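Sugar phosphate isomerase/epimerase (Parabacteroides distasonis, PDB 3L23) binds magnesium in a xylose isomerase-like TIM barrel and probably acts as an isomerase or epimerase on sugar phosphates. Local coordinates at residues Ala247-Phe261 with Gly288-Val302. Residues are numbered along the deposited sequence; the frame is centred on the assembly and turned at random. Where two conformers were deposited one is given.
Sequences AVFGQSGMMNFEMIF and GVKDCADYLIKAPFV
Phe249 and Tyr295 meet nearly at right angles, an offset edge-to-face pair with planes at 82°: the Phe249 ring turns its edge to the tyrosine face, over which Phe249 CB sits 3.8 Å from the ring centroid. One face of Phe249 carries Cys292, whose SG lies 3.8 Å from the ring centroid in a sulfur-aromatic contact, while Leu296 CG meets the ring edge in plane; the Phe249 side chain is about 6 Å from that of the magnesium ligand Glu275. Tyr295, its CG swung opposite the backbone N (chi1 175°), reaches between the loop and helix 257-267, and its OH comes 3.5 Å from Phe257 CD2 at that ring's edge. Replacing Tyr295 by an alanine would probably open a gap between Phe249 and Phe257 and leave Phe249 CB without its aromatic cover. Beyond the end of helix 285-298, Phe301 lies flat against the start of helix 257-267, Glu258 CA 3.6 Å above its ring centre. Val302 CG2 likewise stands over the centre of Phe261, at 3.7 Å. Asp291 OD2 pairs with Arg283. No direct hydrogen bond joins the segments, so shape-matched rings and apolar groups carry the contact.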
ATOM      1  N   ALA A 247      -2.602 -10.181 -13.455  1.00 30.56           N
ATOM      2  CA  ALA A 247      -1.933 -11.345 -12.854  1.00 30.92           C
ATOM      3  C   ALA A 247      -0.439 -11.232 -13.122  1.00 30.32           C
ATOM      4  O   ALA A 247       0.155 -10.254 -12.723  1.00 31.06           O
ATOM      5  CB  ALA A 247      -2.514 -12.654 -13.390  1.00 31.78           C
ATOM      6  N   VAL A 248       0.193 -12.200 -13.789  1.00 30.16           N
ATOM      7  CA  VAL A 248       1.613 -12.053 -14.060  1.00 30.18           C
ATOM      8  C   VAL A 248       1.872 -10.841 -14.969  1.00 30.00           C
ATOM      9  O   VAL A 248       1.173 -10.631 -15.980  1.00 29.66           O
ATOM     10  CB  VAL A 248       2.210 -13.346 -14.678  1.00 30.86           C
ATOM     11  CG1 VAL A 248       3.635 -13.091 -15.123  1.00 30.11           C
ATOM     12  CG2 VAL A 248       2.076 -14.474 -13.634  1.00 31.07           C
ATOM     13  N   PHE A 249       2.896 -10.060 -14.603  1.00 29.69           N
ATOM     14  CA  PHE A 249       3.249  -8.861 -15.347  1.00 30.44           C
ATOM     15  C   PHE A 249       3.398  -9.129 -16.836  1.00 30.09           C
ATOM     16  O   PHE A 249       4.058 -10.102 -17.266  1.00 28.94           O
ATOM     17  CB  PHE A 249       4.545  -8.239 -14.865  1.00 30.02           C
ATOM     18  CG  PHE A 249       4.553  -7.766 -13.444  1.00 30.97           C
ATOM     19  CD1 PHE A 249       3.391  -7.598 -12.684  1.00 29.19           C
ATOM     20  CD2 PHE A 249       5.747  -7.463 -12.866  1.00 31.07           C
ATOM     21  CE1 PHE A 249       3.461  -7.142 -11.394  1.00 31.40           C
ATOM     22  CE2 PHE A 249       5.835  -6.984 -11.589  1.00 31.98           C
ATOM     23  CZ  PHE A 249       4.710  -6.781 -10.860  1.00 31.15           C
ATOM     24  N   GLY A 250       2.771  -8.264 -17.637  1.00 30.29           N
ATOM     25  CA  GLY A 250       2.882  -8.332 -19.077  1.00 30.47           C
ATOM     26  C   GLY A 250       2.010  -9.308 -19.818  1.00 30.76           C
ATOM     27  O   GLY A 250       2.077  -9.378 -21.015  1.00 32.00           O
ATOM     28  N   GLN A 251       1.174 -10.057 -19.125  0.80 31.80           N
ATOM     29  CA  GLN A 251       0.339 -11.073 -19.789  0.80 32.13           C
ATOM     30  C   GLN A 251      -1.081 -10.625 -20.112  0.80 30.99           C
ATOM     31  O   GLN A 251      -1.825 -11.366 -20.734  0.80 31.25           O
ATOM     32  CB  GLN A 251       0.335 -12.344 -18.932  0.80 32.93           C
ATOM     33  CG  GLN A 251       1.770 -12.934 -18.868  0.80 34.98           C
ATOM     34  CD  GLN A 251       1.853 -14.331 -18.309  0.80 36.67           C
ATOM     35  OE1 GLN A 251       0.849 -14.941 -17.904  0.80 41.67           O
ATOM     36  NE2 GLN A 251       3.079 -14.859 -18.270  0.80 41.69           N
ATOM     37  N   SER A 252      -1.422  -9.392 -19.756  1.00 30.57           N
ATOM     38  CA  SER A 252      -2.739  -8.843 -20.058  1.00 30.39           C
ATOM     39  C   SER A 252      -2.552  -7.746 -21.075  1.00 31.30           C
ATOM     40  O   SER A 252      -1.418  -7.372 -21.400  1.00 32.37           O
ATOM     41  CB  SER A 252      -3.369  -8.247 -18.802  1.00 29.87           C
ATOM     42  OG  SER A 252      -2.857  -6.977 -18.547  1.00 29.95           O
ATOM     43  N   GLY A 253      -3.656  -7.195 -21.552  1.00 30.19           N
ATOM     44  CA  GLY A 253      -3.616  -6.040 -22.440  1.00 30.41           C
ATOM     45  C   GLY A 253      -3.590  -4.695 -21.761  1.00 30.00           C
ATOM     46  O   GLY A 253      -3.614  -3.665 -22.422  1.00 28.78           O
HETATM   47  N   MSE A 254      -3.520  -4.708 -20.430  1.00 31.29           N
HETATM   48  CA  MSE A 254      -3.552  -3.582 -19.557  0.50 32.60           C
HETATM   49  C   MSE A 254      -2.070  -3.335 -19.126  1.00 33.78           C
HETATM   50  O   MSE A 254      -1.256  -4.289 -19.109  1.00 37.93           O
HETATM   51  CB  MSE A 254      -4.468  -3.951 -18.343  0.50 32.34           C
HETATM   52  CG  MSE A 254      -5.528  -5.126 -18.613  0.50 30.83           C
HETATM   53 SE   MSE A 254      -6.619  -5.743 -17.169  0.38 30.51          SE
HETATM   54  CE  MSE A 254      -7.767  -4.092 -17.132  0.50 28.08           C
HETATM   55  N   MSE A 255      -1.730  -2.131 -18.766  1.00 35.58           N
HETATM   56  CA  MSE A 255      -0.469  -1.744 -18.187  1.00 33.00           C
HETATM   57  C   MSE A 255       0.648  -1.532 -19.222  1.00 32.01           C
HETATM   58  O   MSE A 255       1.028  -2.427 -20.009  1.00 31.42           O
HETATM   59  CB  MSE A 255       0.021  -2.701 -17.080  1.00 31.73           C
HETATM   60  CG  MSE A 255      -1.054  -3.150 -16.090  1.00 29.33           C
HETATM   61 SE   MSE A 255      -2.220  -1.764 -15.505  0.75 30.42          SE
HETATM   62  CE  MSE A 255      -0.837  -0.734 -14.727  1.00 34.70           C
ATOM     63  N   ASN A 256       1.107  -0.301 -19.199  1.00 31.03           N
ATOM     64  CA  ASN A 256       2.291   0.098 -19.931  1.00 29.65           C
ATOM     65  C   ASN A 256       3.421   0.261 -18.898  1.00 30.11           C
ATOM     66  O   ASN A 256       3.700   1.370 -18.408  1.00 28.79           O
ATOM     67  CB  ASN A 256       2.074   1.404 -20.687  1.00 29.63           C
ATOM     68  CG  ASN A 256       3.258   1.733 -21.605  1.00 29.79           C
ATOM     69  OD1 ASN A 256       4.341   1.178 -21.455  1.00 30.65           O
ATOM     70  ND2 ASN A 256       3.025   2.579 -22.590  1.00 28.61           N
ATOM     71  N   PHE A 257       4.068  -0.840 -18.562  1.00 29.98           N
ATOM     72  CA  PHE A 257       5.147  -0.766 -17.561  1.00 30.29           C
ATOM     73  C   PHE A 257       6.377   0.048 -18.037  1.00 30.41           C
ATOM     74  O   PHE A 257       7.000   0.721 -17.208  1.00 30.20           O
ATOM     75  CB  PHE A 257       5.531  -2.154 -17.073  1.00 30.84           C
ATOM     76  CG  PHE A 257       4.465  -2.810 -16.273  1.00 30.08           C
ATOM     77  CD1 PHE A 257       3.983  -2.215 -15.105  1.00 31.88           C
ATOM     78  CD2 PHE A 257       3.905  -4.002 -16.708  1.00 33.00           C
ATOM     79  CE1 PHE A 257       2.979  -2.868 -14.374  1.00 29.71           C
ATOM     80  CE2 PHE A 257       2.905  -4.632 -15.999  1.00 32.93           C
ATOM     81  CZ  PHE A 257       2.467  -4.081 -14.834  1.00 30.84           C
ATOM     82  N   GLU A 258       6.684   0.048 -19.327  1.00 30.67           N
ATOM     83  CA  GLU A 258       7.811   0.858 -19.809  1.00 31.34           C
ATOM     84  C   GLU A 258       7.591   2.324 -19.455  1.00 30.51           C
ATOM     85  O   GLU A 258       8.486   2.968 -18.922  1.00 31.33           O
ATOM     86  CB  GLU A 258       8.048   0.656 -21.306  1.00 31.18           C
ATOM     87  CG  GLU A 258       9.254   1.431 -21.845  1.00 32.15           C
ATOM     88  CD  GLU A 258       9.541   1.163 -23.299  1.00 36.69           C
ATOM     89  OE1 GLU A 258       8.792   0.395 -23.958  1.00 41.16           O
ATOM     90  OE2 GLU A 258      10.540   1.719 -23.797  1.00 41.96           O
HETATM   91  N   MSE A 259       6.404   2.852 -19.741  1.00 30.01           N
HETATM   92  CA  MSE A 259       6.090   4.250 -19.445  1.00 29.27           C
HETATM   93  C   MSE A 259       5.988   4.502 -17.955  1.00 29.14           C
HETATM   94  O   MSE A 259       6.416   5.547 -17.471  1.00 29.16           O
HETATM   95  CB  MSE A 259       4.803   4.691 -20.200  1.00 30.43           C
HETATM   96  CG  MSE A 259       4.502   6.143 -20.140  1.00 30.42           C
HETATM   97 SE   MSE A 259       5.753   7.195 -21.209  0.75 32.24          SE
HETATM   98  CE  MSE A 259       6.220   8.436 -19.721  1.00 32.91           C
ATOM     99  N   ILE A 260       5.380   3.565 -17.218  1.00 29.13           N
ATOM    100  CA  ILE A 260       5.278   3.678 -15.768  1.00 29.84           C
ATOM    101  C   ILE A 260       6.678   3.791 -15.135  1.00 29.68           C
ATOM    102  O   ILE A 260       6.915   4.691 -14.338  1.00 29.82           O
ATOM    103  CB  ILE A 260       4.481   2.518 -15.165  1.00 29.42           C
ATOM    104  CG1 ILE A 260       3.009   2.716 -15.484  1.00 30.87           C
ATOM    105  CG2 ILE A 260       4.679   2.417 -13.657  1.00 27.09           C
ATOM    106  CD1 ILE A 260       2.160   1.490 -15.202  1.00 31.20           C
ATOM    107  N   PHE A 261       7.603   2.908 -15.510  1.00 30.34           N
ATOM    108  CA  PHE A 261       8.965   2.987 -14.944  1.00 31.08           C
ATOM    109  C   PHE A 261       9.744   4.220 -15.403  1.00 31.03           C
ATOM    110  O   PHE A 261      10.476   4.813 -14.619  1.00 31.66           O
ATOM    111  CB  PHE A 261       9.765   1.723 -15.216  1.00 30.91           C
ATOM    112  CG  PHE A 261       9.503   0.649 -14.218  1.00 30.79           C
ATOM    113  CD1 PHE A 261       8.416  -0.259 -14.390  1.00 30.43           C
ATOM    114  CD2 PHE A 261      10.281   0.556 -13.069  1.00 32.64           C
ATOM    115  CE1 PHE A 261       8.152  -1.250 -13.447  1.00 31.89           C
ATOM    116  CE2 PHE A 261      10.016  -0.427 -12.137  1.00 32.58           C
ATOM    117  CZ  PHE A 261       8.964  -1.320 -12.317  1.00 33.34           C
ATOM    118  N   GLY A 288       3.601 -17.462  -9.520  1.00 28.65           N
ATOM    119  CA  GLY A 288       3.320 -16.194 -10.173  1.00 29.20           C
ATOM    120  C   GLY A 288       4.257 -15.089  -9.730  1.00 28.61           C
ATOM    121  O   GLY A 288       4.662 -14.261 -10.537  1.00 29.01           O
ATOM    122  N   VAL A 289       4.576 -15.029  -8.436  1.00 28.96           N
ATOM    123  CA  VAL A 289       5.532 -14.048  -7.915  1.00 29.39           C
ATOM    124  C   VAL A 289       6.936 -14.194  -8.555  1.00 29.96           C
ATOM    125  O   VAL A 289       7.611 -13.195  -8.865  1.00 30.06           O
ATOM    126  CB  VAL A 289       5.567 -14.090  -6.360  1.00 31.19           C
ATOM    127  CG1 VAL A 289       6.782 -13.334  -5.797  1.00 31.60           C
ATOM    128  CG2 VAL A 289       4.245 -13.506  -5.802  1.00 30.77           C
ATOM    129  N   LYS A 290       7.363 -15.419  -8.779  1.00 31.04           N
ATOM    130  CA  LYS A 290       8.601 -15.660  -9.527  1.00 31.31           C
ATOM    131  C   LYS A 290       8.560 -15.053 -10.915  1.00 31.23           C
ATOM    132  O   LYS A 290       9.489 -14.343 -11.320  1.00 31.24           O
ATOM    133  CB  LYS A 290       8.832 -17.161  -9.638  1.00 31.77           C
ATOM    134  CG  LYS A 290      10.051 -17.617 -10.483  1.00 34.66           C
ATOM    135  CD  LYS A 290      11.372 -17.207  -9.837  1.00 39.56           C
ATOM    136  CE  LYS A 290      12.605 -18.019 -10.348  1.00 37.38           C
ATOM    137  NZ  LYS A 290      12.795 -17.879 -11.864  1.00 41.13           N
ATOM    138  N   ASP A 291       7.466 -15.295 -11.622  1.00 30.41           N
ATOM    139  CA  ASP A 291       7.310 -14.815 -12.977  1.00 30.59           C
ATOM    140  C   ASP A 291       7.321 -13.274 -13.020  1.00 30.86           C
ATOM    141  O   ASP A 291       7.870 -12.668 -13.957  1.00 30.82           O
ATOM    142  CB  ASP A 291       6.025 -15.353 -13.601  1.00 30.41           C
ATOM    143  CG  ASP A 291       6.102 -16.828 -13.980  1.00 33.21           C
ATOM    144  OD1 ASP A 291       7.203 -17.451 -13.963  1.00 32.88           O
ATOM    145  OD2 ASP A 291       5.050 -17.374 -14.361  1.00 33.41           O
ATOM    146  N   CYS A 292       6.700 -12.648 -12.018  1.00 31.36           N
ATOM    147  CA  CYS A 292       6.748 -11.176 -11.896  1.00 31.18           C
ATOM    148  C   CYS A 292       8.194 -10.645 -11.717  1.00 31.29           C
ATOM    149  O   CYS A 292       8.588  -9.662 -12.335  1.00 30.67           O
ATOM    150  CB  CYS A 292       5.859 -10.672 -10.775  1.00 32.26           C
ATOM    151  SG  CYS A 292       4.073 -10.916 -11.111  1.00 31.89           S
ATOM    152  N   ALA A 293       8.985 -11.290 -10.856  1.00 30.92           N
ATOM    153  CA  ALA A 293      10.378 -10.915 -10.662  1.00 30.57           C
ATOM    154  C   ALA A 293      11.134 -11.072 -11.960  1.00 30.30           C
ATOM    155  O   ALA A 293      11.903 -10.197 -12.330  1.00 31.19           O
ATOM    156  CB  ALA A 293      11.044 -11.802  -9.557  1.00 30.66           C
ATOM    157  N   ASP A 294      10.909 -12.179 -12.662  1.00 30.90           N
ATOM    158  CA  ASP A 294      11.634 -12.483 -13.882  1.00 30.94           C
ATOM    159  C   ASP A 294      11.320 -11.442 -14.947  1.00 30.71           C
ATOM    160  O   ASP A 294      12.197 -11.026 -15.675  1.00 29.84           O
ATOM    161  CB  ASP A 294      11.296 -13.888 -14.398  1.00 31.35           C
ATOM    162  CG  ASP A 294      11.890 -15.016 -13.544  1.00 34.20           C
ATOM    163  OD1 ASP A 294      12.819 -14.724 -12.779  1.00 34.92           O
ATOM    164  OD2 ASP A 294      11.424 -16.200 -13.676  1.00 36.95           O
ATOM    165  N   TYR A 295      10.078 -10.978 -15.011  1.00 29.81           N
ATOM    166  CA  TYR A 295       9.711  -9.915 -15.930  1.00 29.44           C
ATOM    167  C   TYR A 295      10.550  -8.683 -15.663  1.00 29.77           C
ATOM    168  O   TYR A 295      11.116  -8.099 -16.583  1.00 29.61           O
ATOM    169  CB  TYR A 295       8.210  -9.612 -15.797  1.00 30.28           C
ATOM    170  CG  TYR A 295       7.739  -8.453 -16.622  1.00 30.18           C
ATOM    171  CD1 TYR A 295       7.828  -7.156 -16.148  1.00 28.94           C
ATOM    172  CD2 TYR A 295       7.182  -8.652 -17.870  1.00 30.90           C
ATOM    173  CE1 TYR A 295       7.436  -6.083 -16.908  1.00 29.77           C
ATOM    174  CE2 TYR A 295       6.728  -7.565 -18.623  1.00 29.06           C
ATOM    175  CZ  TYR A 295       6.857  -6.285 -18.118  1.00 29.06           C
ATOM    176  OH  TYR A 295       6.445  -5.178 -18.840  1.00 32.88           O
ATOM    177  N   LEU A 296      10.655  -8.275 -14.398  1.00 30.14           N
ATOM    178  CA  LEU A 296      11.395  -7.057 -14.062  1.00 30.45           C
ATOM    179  C   LEU A 296      12.897  -7.223 -14.303  1.00 29.96           C
ATOM    180  O   LEU A 296      13.573  -6.304 -14.768  1.00 29.77           O
ATOM    181  CB  LEU A 296      11.134  -6.656 -12.607  1.00 30.90           C
ATOM    182  CG  LEU A 296       9.707  -6.285 -12.216  1.00 30.21           C
ATOM    183  CD1 LEU A 296       9.632  -6.029 -10.713  1.00 32.34           C
ATOM    184  CD2 LEU A 296       9.178  -5.080 -13.017  1.00 30.34           C
ATOM    185  N   ILE A 297      13.413  -8.384 -13.949  1.00 30.83           N
ATOM    186  CA  ILE A 297      14.824  -8.686 -14.179  1.00 30.88           C
ATOM    187  C   ILE A 297      15.231  -8.557 -15.667  1.00 31.53           C
ATOM    188  O   ILE A 297      16.286  -7.978 -15.982  1.00 32.02           O
ATOM    189  CB  ILE A 297      15.180 -10.061 -13.570  1.00 30.19           C
ATOM    190  CG1 ILE A 297      15.151  -9.965 -12.037  1.00 32.55           C
ATOM    191  CG2 ILE A 297      16.562 -10.518 -14.056  1.00 31.97           C
ATOM    192  CD1 ILE A 297      15.117 -11.304 -11.277  1.00 31.14           C
ATOM    193  N   LYS A 298      14.396  -9.082 -16.555  1.00 32.30           N
ATOM    194  CA  LYS A 298      14.627  -9.047 -17.994  1.00 33.89           C
ATOM    195  C   LYS A 298      14.283  -7.701 -18.615  1.00 33.02           C
ATOM    196  O   LYS A 298      14.747  -7.418 -19.684  1.00 32.88           O
ATOM    197  CB  LYS A 298      13.792 -10.115 -18.690  1.00 33.72           C
ATOM    198  CG  LYS A 298      14.204 -11.531 -18.315  1.00 37.10           C
ATOM    199  CD  LYS A 298      13.371 -12.550 -19.095  1.00 38.51           C
ATOM    200  N   ALA A 299      13.428  -6.903 -17.978  1.00 32.02           N
ATOM    201  CA  ALA A 299      12.978  -5.641 -18.576  1.00 31.99           C
ATOM    202  C   ALA A 299      14.114  -4.625 -18.615  1.00 32.03           C
ATOM    203  O   ALA A 299      14.653  -4.273 -17.582  1.00 32.25           O
ATOM    204  CB  ALA A 299      11.769  -5.065 -17.797  1.00 31.59           C
ATOM    205  N   PRO A 300      14.458  -4.107 -19.801  1.00 33.05           N
ATOM    206  CA  PRO A 300      15.550  -3.140 -19.856  1.00 32.99           C
ATOM    207  C   PRO A 300      15.232  -1.791 -19.224  1.00 33.00           C
ATOM    208  O   PRO A 300      16.161  -1.046 -18.890  1.00 34.17           O
ATOM    209  CB  PRO A 300      15.819  -2.982 -21.344  1.00 33.90           C
ATOM    210  CG  PRO A 300      14.881  -3.877 -22.036  1.00 34.20           C
ATOM    211  CD  PRO A 300      13.867  -4.366 -21.117  1.00 33.28           C
ATOM    212  N   PHE A 301      13.944  -1.477 -19.079  1.00 31.57           N
ATOM    213  CA  PHE A 301      13.529  -0.216 -18.484  1.00 31.33           C
ATOM    214  C   PHE A 301      13.466  -0.224 -16.966  1.00 31.62           C
ATOM    215  O   PHE A 301      13.128   0.805 -16.349  1.00 31.53           O
ATOM    216  CB  PHE A 301      12.173   0.214 -19.052  1.00 31.56           C
ATOM    217  CG  PHE A 301      11.113  -0.871 -19.023  1.00 30.23           C
ATOM    218  CD1 PHE A 301      10.353  -1.106 -17.890  1.00 30.72           C
ATOM    219  CD2 PHE A 301      10.792  -1.544 -20.178  1.00 31.80           C
ATOM    220  CE1 PHE A 301       9.383  -2.096 -17.892  1.00 32.01           C
ATOM    221  CE2 PHE A 301       9.797  -2.518 -20.191  1.00 32.95           C
ATOM    222  CZ  PHE A 301       9.087  -2.776 -19.073  1.00 31.07           C
ATOM    223  N   VAL A 302      13.740  -1.372 -16.355  1.00 30.98           N
ATOM    224  CA  VAL A 302      13.789  -1.466 -14.900  1.00 31.18           C
ATOM    225  C   VAL A 302      15.278  -1.514 -14.518  1.00 32.19           C
ATOM    226  O   VAL A 302      16.035  -2.339 -15.035  1.00 32.29           O
ATOM    227  CB  VAL A 302      13.078  -2.726 -14.367  1.00 30.62           C
ATOM    228  CG1 VAL A 302      13.203  -2.809 -12.837  1.00 30.21           C
ATOM    229  CG2 VAL A 302      11.614  -2.754 -14.798  1.00 31.22           C
TER
HETATM  230  O   HOH W   1       4.089 -16.982 -16.999  1.00 39.34           O